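Side-chain contacts in nucleoside-diphosphate sugar epimerase (SulA family) (Corynebacterium glutamicum, PDB 3OH8), which probably acts as a nucleoside-diphosphate sugar epimerase of the NAD-dependent epimerase/dehydratase family: residues Thr49-Phe52 against Leu58-Val61; Thr40-Leu45 against Ala62-Ser67; Ser271-Gly274 against Leu278-Val281; Leu231-Leu236 against Met249-Ala254; Ala341-Thr346 against Ala437-Tyr442. All blocks are in the same frame, centred on the assembly; numbering follows the deposited sequence.

Interaction 1: Thr49-Phe52 against Leu58-Val61; sequences TTIF and LKWV
The side chains of F52 and W60 lie side by side on neighbouring strands, pointing the same way, with their rings oblique: the planes stand 38° apart, and the centroids of the F52 ring and the six-membered ring of W60 are 5.0 Å apart. The closest carbons are F52 CD1 and W60 CE3, at 3.4 Å, while W60 CZ3 sits over one face of the phenyl ring, displaced toward its rim. The first torsions differ: F52 has CG beside its backbone N (chi1 -68°), whereas W60 has it anti to the N (chi1 -176°) and beside the carbonyl carbon. The two residues form a hydrogen-bonded pair of the beta hairpin 49-53/59-64, part of a larger antiparallel sheet, with F52 N donating almost straight to W60 O at 2.7 Å and W60 N returning the bond to F52 O at 2.8 Å. W90 meets the W60 ring edge-to-face, and L36 touches F52. On the other face of the hairpin, which is more exposed, I51 CD1 packs beside V61 CG2 at 3.9 Å, and the extended chain of K59 passes I51, its CD 4.1 Å from I51 CG2.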
# COMPACT_ATOMS: atom_id res chain seq x y z
N THR A 49 -18.55 -13.29 7.54
CA THR A 49 -17.38 -13.99 7.07
C THR A 49 -16.59 -13.22 6.02
O THR A 49 -17.10 -12.32 5.35
CB THR A 49 -17.72 -15.43 6.59
OG1 THR A 49 -17.83 -15.47 5.17
CG2 THR A 49 -19.01 -15.92 7.22
N THR A 50 -15.32 -13.57 5.92
CA THR A 50 -14.41 -12.98 4.95
C THR A 50 -13.78 -14.13 4.17
O THR A 50 -13.32 -15.09 4.77
CB THR A 50 -13.28 -12.22 5.66
OG1 THR A 50 -13.85 -11.16 6.44
CG2 THR A 50 -12.30 -11.64 4.63
N ILE A 51 -13.77 -14.03 2.84
CA ILE A 51 -13.14 -15.06 2.02
C ILE A 51 -11.77 -14.59 1.56
O ILE A 51 -11.63 -13.48 1.03
CB ILE A 51 -13.98 -15.38 0.74
CG1 ILE A 51 -15.47 -15.59 1.06
CG2 ILE A 51 -13.40 -16.59 -0.00
CD1 ILE A 51 -15.80 -16.88 1.76
N PHE A 52 -10.75 -15.42 1.77
CA PHE A 52 -9.41 -15.13 1.27
C PHE A 52 -9.05 -16.09 0.13
O PHE A 52 -9.32 -17.28 0.21
CB PHE A 52 -8.37 -15.33 2.37
CG PHE A 52 -8.44 -14.34 3.49
CD1 PHE A 52 -9.37 -14.48 4.50
CD2 PHE A 52 -7.56 -13.27 3.54
CE1 PHE A 52 -9.43 -13.57 5.56
CE2 PHE A 52 -7.60 -12.35 4.59
CZ PHE A 52 -8.54 -12.50 5.59
N LEU A 58 -7.26 -22.47 -4.19
CA LEU A 58 -7.81 -22.70 -2.85
C LEU A 58 -8.29 -21.40 -2.20
O LEU A 58 -7.92 -20.29 -2.62
CB LEU A 58 -6.79 -23.39 -1.95
CG LEU A 58 -6.37 -24.83 -2.27
CD1 LEU A 58 -5.37 -25.32 -1.24
CD2 LEU A 58 -7.58 -25.74 -2.31
N LYS A 59 -9.13 -21.55 -1.17
CA LYS A 59 -9.71 -20.40 -0.48
C LYS A 59 -9.82 -20.62 1.01
O LYS A 59 -10.05 -21.74 1.48
CB LYS A 59 -11.07 -20.02 -1.07
CG LYS A 59 -10.96 -19.53 -2.49
CD LYS A 59 -12.28 -19.09 -3.06
CE LYS A 59 -12.16 -18.90 -4.57
NZ LYS A 59 -13.34 -18.22 -5.16
N TRP A 60 -9.63 -19.55 1.77
CA TRP A 60 -9.76 -19.61 3.21
C TRP A 60 -10.99 -18.82 3.62
O TRP A 60 -11.13 -17.64 3.28
CB TRP A 60 -8.50 -19.06 3.87
CG TRP A 60 -8.51 -19.18 5.36
CD1 TRP A 60 -8.90 -20.26 6.09
CD2 TRP A 60 -8.10 -18.19 6.31
NE1 TRP A 60 -8.76 -20.01 7.43
CE2 TRP A 60 -8.27 -18.74 7.59
CE3 TRP A 60 -7.61 -16.89 6.20
CZ2 TRP A 60 -7.96 -18.04 8.75
CZ3 TRP A 60 -7.30 -16.19 7.36
CH2 TRP A 60 -7.48 -16.77 8.61
N VAL A 61 -11.89 -19.48 4.35
CA VAL A 61 -13.12 -18.86 4.80
C VAL A 61 -12.96 -18.49 6.26
O VAL A 61 -12.98 -19.35 7.13
CB VAL A 61 -14.32 -19.81 4.65
CG1 VAL A 61 -15.60 -19.15 5.16
CG2 VAL A 61 -14.48 -20.24 3.19

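Interaction 2: Thr40-Leu45 against Ala62-Ser67; sequences TQAERL and ARHDLS
With chi1 at -73°, H64 carries its imidazole beside its own backbone N and anti to the carbonyl carbon, a setting that takes the ring to the main chain of R44 and L45. There ND1 donates to R44 O over 2.9 Å. The bond is bent, with 135° at the hydrogen, and R44 O lies 26° out of the ring plane, near the edge. The next carbonyl uses the ring differently: L45 O rests over one imidazole face, 3.1 Å from H64 CG, too badly angled to accept from ND1. Two successive peptide oxygens thus meet the ring, one near its edge and one over a face. The single N-H of ND1 is shared between R44 O and, weakly, D47 O, in keeping with the bend of the stronger bond. This is how the loop between strands 37-38 and 49-53 is laid against strand 59-64 of the antiparallel sheet, where H64 also pairs through its backbone with G48. Two methyl groups approach H64 CE1, L45 CD2 at 3.9 Å and A42 CB at 4.1 Å. The leucine side chain crosses the imidazole and also touches F75 and helix 13-21 at W17, H20 and T21, whereas R44 sends its guanidinium to a salt bridge with D47. Farther along, a water lies 3.0 Å from both L45 O and D65 O, donating to each.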
# COMPACT_ATOMS: atom_id res chain seq x y z
N THR A 40 -13.41 -10.85 -0.33
CA THR A 40 -14.67 -10.25 0.09
C THR A 40 -14.49 -9.35 1.32
O THR A 40 -13.47 -9.40 2.00
CB THR A 40 -15.75 -11.31 0.39
OG1 THR A 40 -15.50 -11.92 1.65
CG2 THR A 40 -15.77 -12.37 -0.69
N GLN A 41 -15.52 -8.56 1.61
CA GLN A 41 -15.52 -7.67 2.77
C GLN A 41 -16.61 -8.03 3.78
O GLN A 41 -17.81 -7.84 3.51
CB GLN A 41 -15.73 -6.22 2.30
CG GLN A 41 -15.75 -5.19 3.42
CD GLN A 41 -14.38 -4.97 4.03
OE1 GLN A 41 -14.18 -5.22 5.22
NE2 GLN A 41 -13.44 -4.49 3.23
N ALA A 42 -16.21 -8.55 4.93
CA ALA A 42 -17.15 -8.78 6.02
C ALA A 42 -17.72 -7.46 6.51
O ALA A 42 -16.98 -6.53 6.81
CB ALA A 42 -16.49 -9.53 7.16
N GLU A 43 -19.04 -7.40 6.59
CA GLU A 43 -19.76 -6.17 6.91
C GLU A 43 -19.39 -5.60 8.28
O GLU A 43 -19.24 -4.38 8.44
CB GLU A 43 -21.26 -6.43 6.83
CG GLU A 43 -22.16 -5.25 7.16
CD GLU A 43 -23.63 -5.62 7.07
OE1 GLU A 43 -24.05 -6.19 6.03
OE2 GLU A 43 -24.37 -5.35 8.04
N ARG A 44 -19.25 -6.48 9.27
CA ARG A 44 -19.05 -6.05 10.64
C ARG A 44 -18.05 -6.93 11.37
O ARG A 44 -17.89 -8.10 11.03
CB ARG A 44 -20.37 -6.08 11.40
CG ARG A 44 -21.35 -5.02 10.97
CD ARG A 44 -22.76 -5.59 10.95
NE ARG A 44 -23.06 -6.39 12.13
CZ ARG A 44 -23.79 -7.50 12.11
NH1 ARG A 44 -24.29 -7.94 10.96
NH2 ARG A 44 -24.02 -8.17 13.23
N LEU A 45 -17.42 -6.39 12.40
CA LEU A 45 -16.43 -7.13 13.16
C LEU A 45 -17.05 -8.21 14.05
O LEU A 45 -16.40 -9.21 14.37
CB LEU A 45 -15.56 -6.18 14.00
CG LEU A 45 -14.76 -5.15 13.20
CD1 LEU A 45 -13.89 -4.29 14.11
CD2 LEU A 45 -13.91 -5.83 12.12
N ALA A 62 -12.76 -17.20 6.53
CA ALA A 62 -12.62 -16.73 7.90
C ALA A 62 -13.95 -16.20 8.38
O ALA A 62 -14.75 -15.70 7.59
CB ALA A 62 -11.55 -15.65 7.98
N ARG A 63 -14.19 -16.31 9.68
CA ARG A 63 -15.48 -15.95 10.26
C ARG A 63 -15.24 -15.15 11.54
O ARG A 63 -14.39 -15.52 12.34
CB ARG A 63 -16.24 -17.23 10.57
CG ARG A 63 -17.76 -17.14 10.53
CD ARG A 63 -18.37 -18.53 10.72
NE ARG A 63 -19.64 -18.48 11.45
CZ ARG A 63 -19.74 -18.54 12.78
NH1 ARG A 63 -18.65 -18.64 13.53
NH2 ARG A 63 -20.93 -18.50 13.35
N HIS A 64 -15.98 -14.07 11.75
CA HIS A 64 -15.90 -13.35 13.01
C HIS A 64 -16.78 -14.06 14.04
O HIS A 64 -17.89 -14.48 13.73
CB HIS A 64 -16.33 -11.89 12.87
CG HIS A 64 -15.34 -11.03 12.15
ND1 HIS A 64 -15.71 -10.06 11.24
CD2 HIS A 64 -13.98 -10.98 12.20
CE1 HIS A 64 -14.63 -9.46 10.77
NE2 HIS A 64 -13.57 -10.00 11.34
N ASP A 65 -16.28 -14.17 15.26
CA ASP A 65 -16.95 -14.94 16.31
C ASP A 65 -17.70 -14.02 17.26
O ASP A 65 -17.10 -13.20 17.96
CB ASP A 65 -15.92 -15.77 17.07
CG ASP A 65 -16.55 -16.66 18.13
OD1 ASP A 65 -17.78 -16.60 18.30
OD2 ASP A 65 -15.80 -17.41 18.78
N LEU A 66 -19.02 -14.15 17.28
CA LEU A 66 -19.86 -13.28 18.10
C LEU A 66 -19.45 -13.39 19.56
O LEU A 66 -19.44 -12.40 20.28
CB LEU A 66 -21.34 -13.65 17.96
CG LEU A 66 -22.37 -12.54 18.15
CD1 LEU A 66 -23.64 -13.12 18.76
CD2 LEU A 66 -21.84 -11.41 19.01
N SER A 67 -19.09 -14.59 19.99
CA SER A 67 -18.74 -14.81 21.39
C SER A 67 -17.43 -14.11 21.75
O SER A 67 -17.14 -13.91 22.93
CB SER A 67 -18.63 -16.31 21.69
OG SER A 67 -17.43 -16.85 21.16
O HOH W 1 -15.70 -10.83 16.81

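Interaction 3: Ser271-Gly274 against Leu278-Val281; sequences SESG and LAEV
The loop that leads from strand 265-267 into helix 277-287, within the NAD-dependent epimerase/dehydratase family region, packs S273 and G274 against A279 in the first turn of that helix. A279 is the only residue of 278-281 in contact with 271-274, and its methyl group is directed at the loop. It meets mainly the backbone of G274, with the hydroxyl of S273 alongside. G274 has no side chain of its own, so its backbone comes right up to the methyl, with A279 CB 3.4 Å from G274 C and 3.5 Å from G274 CA. The two residues are correspondingly close, G274 CA lying 5.0 Å from A279 CA. No hydrogen bond crosses between 271-274 and 278-281, and the fit is one of van der Waals contact alone. Polar groups around it hold the partners in place. D276 OD1 receives the backbone N-H of A279 at the start of the helix, and G274 is tied through its backbone to F257. S273 has OG anti to its backbone N (chi1 -173°) and beside the carbonyl carbon, and this hydroxyl is hydrogen-bonded to F257 O and to R283 NH1, one helical turn beyond A279. The same oxygen passes alongside the alanine methyl, S273 OG lying 3.7 Å from A279 CB.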
# COMPACT_ATOMS: atom_id res chain seq x y z
N SER A 271 14.08 18.75 -14.29
CA SER A 271 14.92 18.19 -15.34
C SER A 271 14.13 17.99 -16.63
O SER A 271 12.93 17.67 -16.60
CB SER A 271 15.51 16.86 -14.89
OG SER A 271 16.16 17.01 -13.65
N GLU A 272 14.81 18.16 -17.76
CA GLU A 272 14.17 17.95 -19.06
C GLU A 272 13.79 16.51 -19.29
O GLU A 272 14.39 15.60 -18.70
CB GLU A 272 15.13 18.32 -20.20
CG GLU A 272 15.54 19.75 -20.27
CD GLU A 272 16.45 19.98 -21.47
OE1 GLU A 272 16.30 19.26 -22.49
OE2 GLU A 272 17.31 20.86 -21.38
N SER A 273 12.84 16.30 -20.18
CA SER A 273 12.50 14.96 -20.63
C SER A 273 13.68 14.29 -21.31
O SER A 273 14.58 14.95 -21.83
CB SER A 273 11.32 15.01 -21.61
OG SER A 273 10.88 13.70 -21.93
N GLY A 274 13.65 12.96 -21.32
CA GLY A 274 14.71 12.17 -21.92
C GLY A 274 14.73 12.21 -23.44
O GLY A 274 14.02 13.00 -24.07
N LEU A 278 11.03 5.77 -24.78
CA LEU A 278 10.37 5.73 -23.48
C LEU A 278 9.97 7.14 -23.06
O LEU A 278 8.83 7.39 -22.65
CB LEU A 278 11.30 5.10 -22.44
CG LEU A 278 10.87 5.21 -20.98
CD1 LEU A 278 9.54 4.51 -20.77
CD2 LEU A 278 11.94 4.64 -20.06
N ALA A 279 10.92 8.07 -23.14
CA ALA A 279 10.66 9.46 -22.80
C ALA A 279 9.53 10.05 -23.65
O ALA A 279 8.70 10.82 -23.16
CB ALA A 279 11.92 10.31 -22.95
N GLU A 280 9.51 9.68 -24.93
CA GLU A 280 8.51 10.23 -25.83
C GLU A 280 7.13 9.74 -25.42
O GLU A 280 6.19 10.52 -25.35
CB GLU A 280 8.79 9.84 -27.28
CG GLU A 280 7.68 10.24 -28.24
CD GLU A 280 8.08 10.05 -29.70
OE1 GLU A 280 9.19 9.53 -29.96
OE2 GLU A 280 7.29 10.43 -30.59
N VAL A 281 7.03 8.44 -25.16
CA VAL A 281 5.78 7.85 -24.70
C VAL A 281 5.26 8.58 -23.47
O VAL A 281 4.09 8.97 -23.42
CB VAL A 281 5.94 6.35 -24.37
CG1 VAL A 281 4.73 5.85 -23.58
CG2 VAL A 281 6.13 5.55 -25.66

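Interaction 4: Leu231-Leu236 against Met249-Ala254; sequences LPTKFL and MISASA
The methyl end of M249, a selenomethionine, reaches across from strand 248-254 to helix 222-242 and supplies most of the contact between them. Its CE lies 3.9 Å from T233 O, 4.2 Å from T233 CG2 and 4.3 Å from L236 CB, so it meets the helix between two residues one turn apart. These elements close a beta-alpha-beta crossover of the Rossmann-type domain: strand 204-207, the helix, then strand 248-254 parallel to the first. The axes of 231-236 and 249-254 run nearly antiparallel and come within 11.1 Å, and the side chain bridges that layer by being straight throughout, CG anti to the backbone N (chi1 -175°) and the rest extended. S251, on the same face of the strand, meets the helix more lightly. In the next shell, L205 and H207 of the adjoining strand touch L236, and H207 also touches T233, while W189, in a loop, touches L236 too. Backbone bonds to R298 and A300 hold M249 in the sheet, and I250 between M249 and S251 packs instead on Y349 and A352 of helix 342-354. T233 turns its hydroxyl back to its own helix, where OG1 bonds to R229 O; its other branch, CG2, lies 4.3 Å from S251 OG.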
# COMPACT_ATOMS: atom_id res chain seq x y z
N LEU A 231 -4.63 7.60 -25.85
CA LEU A 231 -6.04 7.89 -26.13
C LEU A 231 -6.99 7.75 -24.90
O LEU A 231 -7.81 8.63 -24.62
CB LEU A 231 -6.53 7.05 -27.32
CG LEU A 231 -6.70 7.72 -28.71
CD1 LEU A 231 -5.78 8.91 -28.90
CD2 LEU A 231 -6.51 6.72 -29.83
N PRO A 232 -6.89 6.63 -24.17
CA PRO A 232 -7.79 6.53 -23.02
C PRO A 232 -7.57 7.67 -22.02
O PRO A 232 -8.54 8.12 -21.38
CB PRO A 232 -7.42 5.18 -22.40
CG PRO A 232 -6.85 4.37 -23.56
CD PRO A 232 -6.15 5.37 -24.43
N THR A 233 -6.33 8.11 -21.87
CA THR A 233 -6.00 9.18 -20.93
C THR A 233 -6.66 10.48 -21.37
O THR A 233 -7.16 11.24 -20.55
CB THR A 233 -4.47 9.38 -20.80
OG1 THR A 233 -3.89 8.23 -20.17
CG2 THR A 233 -4.17 10.59 -19.97
N LYS A 234 -6.68 10.72 -22.68
CA LYS A 234 -7.27 11.92 -23.23
C LYS A 234 -8.79 11.92 -23.06
O LYS A 234 -9.38 12.95 -22.70
CB LYS A 234 -6.91 12.07 -24.71
CG LYS A 234 -7.35 13.39 -25.33
CD LYS A 234 -7.02 13.42 -26.81
CE LYS A 234 -7.61 14.64 -27.49
NZ LYS A 234 -7.35 14.63 -28.96
N PHE A 235 -9.41 10.79 -23.34
CA PHE A 235 -10.86 10.70 -23.25
C PHE A 235 -11.30 10.91 -21.80
O PHE A 235 -12.30 11.58 -21.53
CB PHE A 235 -11.37 9.37 -23.83
CG PHE A 235 -11.04 9.19 -25.30
CD1 PHE A 235 -10.72 10.29 -26.09
CD2 PHE A 235 -11.03 7.94 -25.89
CE1 PHE A 235 -10.41 10.14 -27.45
CE2 PHE A 235 -10.74 7.77 -27.24
CZ PHE A 235 -10.42 8.88 -28.02
N LEU A 236 -10.53 10.37 -20.87
CA LEU A 236 -10.84 10.58 -19.45
C LEU A 236 -10.66 12.07 -19.09
O LEU A 236 -11.47 12.66 -18.38
CB LEU A 236 -9.93 9.71 -18.58
CG LEU A 236 -10.43 8.44 -17.87
CD1 LEU A 236 -11.96 8.24 -17.89
CD2 LEU A 236 -9.70 7.25 -18.41
N MSE A 249 -7.53 15.77 -11.56
CA MSE A 249 -7.10 14.55 -12.22
C MSE A 249 -5.68 14.21 -11.77
O MSE A 249 -4.73 14.96 -12.04
CB MSE A 249 -7.16 14.67 -13.76
CG MSE A 249 -6.84 13.38 -14.51
SE MSE A 249 -7.00 13.46 -16.32
CE MSE A 249 -6.64 11.77 -16.76
N ILE A 250 -5.55 13.10 -11.04
CA ILE A 250 -4.24 12.58 -10.67
C ILE A 250 -3.90 11.44 -11.62
O ILE A 250 -4.54 10.38 -11.58
CB ILE A 250 -4.24 12.03 -9.22
CG1 ILE A 250 -4.76 13.09 -8.25
CG2 ILE A 250 -2.82 11.60 -8.82
CD1 ILE A 250 -4.07 14.45 -8.40
N SER A 251 -2.90 11.64 -12.47
CA SER A 251 -2.65 10.70 -13.55
C SER A 251 -1.30 9.98 -13.38
O SER A 251 -0.29 10.62 -13.12
CB SER A 251 -2.67 11.45 -14.90
OG SER A 251 -2.69 10.53 -15.97
N ALA A 252 -1.30 8.66 -13.52
CA ALA A 252 -0.05 7.91 -13.40
C ALA A 252 0.93 8.35 -14.49
O ALA A 252 0.53 8.68 -15.61
CB ALA A 252 -0.32 6.42 -13.52
N SER A 253 2.22 8.37 -14.16
CA SER A 253 3.25 8.56 -15.18
C SER A 253 4.43 7.71 -14.76
O SER A 253 4.25 6.73 -14.04
CB SER A 253 3.62 10.04 -15.33
OG SER A 253 4.52 10.20 -16.42
N ALA A 254 5.64 8.08 -15.19
CA ALA A 254 6.82 7.25 -14.88
C ALA A 254 8.09 8.06 -14.95
O ALA A 254 8.18 9.03 -15.70
CB ALA A 254 6.90 6.05 -15.86

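Interaction 5: Ala341-Thr346 against Ala437-Tyr442; sequences AIDDLT and AHELGY
I342 and D343, in the first turn of helix 342-354 just after the N-cap residue A341, face H438 and E439 near the C-terminal end of helix 432-440, where G441 leaves helical geometry with positive phi. The side chains of D343 and H438 cross at about a right angle, with carboxylate and ring planes 62° apart. D343 OD2 stands at the ring edge, 3.2 Å from H438 NE2, in a weak, bent hydrogen bond (121°). It is a second partner, since NE2 is also hydrogen-bonded to Q128 OE1; Q128 NE2 in turn bonds D343 OD1. Thus a helix of the epimerase/dehydratase region meets one of the DUF1731 region. E439, bent at chi2 (-61°), brings OE2 within 3.7 Å of D343 OD2. Two waters mediate between these like charges: one donates to D343 OD2 and E439 OE2, both at 2.8 Å, and accepts from D343 N; the other donates to D343 OD2 at 2.9 Å and to E439 OE2 at 2.7 Å. The waters, and the N-terminal end of helix 342-354, would probably ease the repulsion. I342 CG2 lies 3.4 Å from E439 OE2. E439 OE1 bonds to G310 N, and H438 is stacked with Y124 and Y429, its ND1 bonded to E443.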
# COMPACT_ATOMS: atom_id res chain seq x y z
N ALA A 341 8.88 2.39 -2.02
CA ALA A 341 8.12 1.37 -1.29
C ALA A 341 6.67 1.55 -1.68
O ALA A 341 6.21 2.68 -1.88
CB ALA A 341 8.30 1.54 0.21
N ILE A 342 5.95 0.45 -1.86
CA ILE A 342 4.58 0.59 -2.34
C ILE A 342 3.74 1.51 -1.43
O ILE A 342 2.91 2.29 -1.91
CB ILE A 342 3.88 -0.76 -2.58
CG1 ILE A 342 2.49 -0.50 -3.17
CG2 ILE A 342 3.81 -1.61 -1.30
CD1 ILE A 342 1.83 -1.74 -3.75
N ASP A 343 3.96 1.43 -0.12
CA ASP A 343 3.17 2.26 0.79
C ASP A 343 3.45 3.74 0.56
O ASP A 343 2.55 4.57 0.63
CB ASP A 343 3.42 1.88 2.24
CG ASP A 343 2.87 0.51 2.59
OD1 ASP A 343 1.74 0.20 2.18
OD2 ASP A 343 3.59 -0.25 3.29
N ASP A 344 4.71 4.08 0.29
CA ASP A 344 5.02 5.47 -0.01
C ASP A 344 4.37 5.95 -1.30
O ASP A 344 3.98 7.12 -1.40
CB ASP A 344 6.52 5.72 -0.02
CG ASP A 344 7.08 5.88 1.38
OD1 ASP A 344 6.52 6.69 2.14
OD2 ASP A 344 8.06 5.19 1.73
N LEU A 345 4.23 5.05 -2.27
CA LEU A 345 3.60 5.40 -3.53
C LEU A 345 2.11 5.70 -3.34
O LEU A 345 1.62 6.74 -3.79
CB LEU A 345 3.81 4.31 -4.59
CG LEU A 345 3.14 4.54 -5.95
CD1 LEU A 345 3.61 5.84 -6.57
CD2 LEU A 345 3.45 3.37 -6.91
N THR A 346 1.39 4.80 -2.65
CA THR A 346 -0.01 5.09 -2.37
C THR A 346 -0.17 6.35 -1.49
O THR A 346 -1.08 7.15 -1.74
CB THR A 346 -0.80 3.88 -1.80
OG1 THR A 346 -0.26 3.48 -0.53
CG2 THR A 346 -0.73 2.69 -2.77
N ALA A 437 12.57 -5.00 4.12
CA ALA A 437 12.28 -5.72 5.36
C ALA A 437 10.77 -5.72 5.64
O ALA A 437 10.19 -6.73 6.06
CB ALA A 437 13.04 -5.09 6.52
N HIS A 438 10.14 -4.58 5.38
CA HIS A 438 8.69 -4.44 5.57
C HIS A 438 7.94 -5.33 4.59
O HIS A 438 7.03 -6.07 4.97
CB HIS A 438 8.28 -2.97 5.40
CG HIS A 438 6.83 -2.70 5.66
ND1 HIS A 438 6.25 -2.88 6.89
CD2 HIS A 438 5.85 -2.24 4.84
CE1 HIS A 438 4.96 -2.56 6.83
NE2 HIS A 438 4.70 -2.17 5.59
N GLU A 439 8.32 -5.27 3.32
CA GLU A 439 7.57 -5.97 2.27
C GLU A 439 7.78 -7.48 2.22
O GLU A 439 6.87 -8.23 1.84
CB GLU A 439 7.86 -5.32 0.92
CG GLU A 439 7.24 -3.95 0.80
CD GLU A 439 5.73 -4.00 0.92
OE1 GLU A 439 5.12 -4.98 0.43
OE2 GLU A 439 5.17 -3.06 1.50
N LEU A 440 8.95 -7.95 2.64
CA LEU A 440 9.26 -9.37 2.58
C LEU A 440 9.16 -10.05 3.94
O LEU A 440 9.40 -11.26 4.06
CB LEU A 440 10.65 -9.60 1.97
CG LEU A 440 10.82 -9.10 0.53
CD1 LEU A 440 12.23 -9.40 0.00
CD2 LEU A 440 9.77 -9.74 -0.38
N GLY A 441 8.81 -9.28 4.97
CA GLY A 441 8.47 -9.83 6.27
C GLY A 441 9.63 -10.15 7.19
O GLY A 441 9.65 -11.20 7.82
N TYR A 442 10.58 -9.23 7.29
CA TYR A 442 11.74 -9.41 8.15
C TYR A 442 11.69 -8.47 9.34
O TYR A 442 12.70 -8.27 10.00
CB TYR A 442 13.03 -9.14 7.38
CG TYR A 442 13.17 -9.85 6.06
CD1 TYR A 442 12.63 -11.12 5.87
CD2 TYR A 442 13.86 -9.26 5.01
CE1 TYR A 442 12.78 -11.77 4.65
CE2 TYR A 442 14.01 -9.91 3.79
CZ TYR A 442 13.47 -11.16 3.62
OH TYR A 442 13.62 -11.79 2.40
O HOH W 2 5.76 -0.36 1.48
O HOH W 3 2.64 -2.82 2.40

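Interactions 1 and 2 share strand 59-64 and touch directly, T50 N lying 2.8 Å from A62 O; both are partly buried, one built on paired strands and rings, the other on a ring against loop carbonyls. Interactions 3 and 4 belong to the epimerase/dehydratase region, centres about 16 Å apart, and neither has a hydrogen bond across it, though interaction 4 is wholly buried and interaction 3 only partly. Of the two buried contacts, interaction 5 is the polar one, with waters between acidic groups, and interaction 4 the apolar. Interaction 5 is also closest of the five to the chain's centre, its own centre about 7 Å away, and it joins segments 91 residues apart, whereas the others close shorter spans.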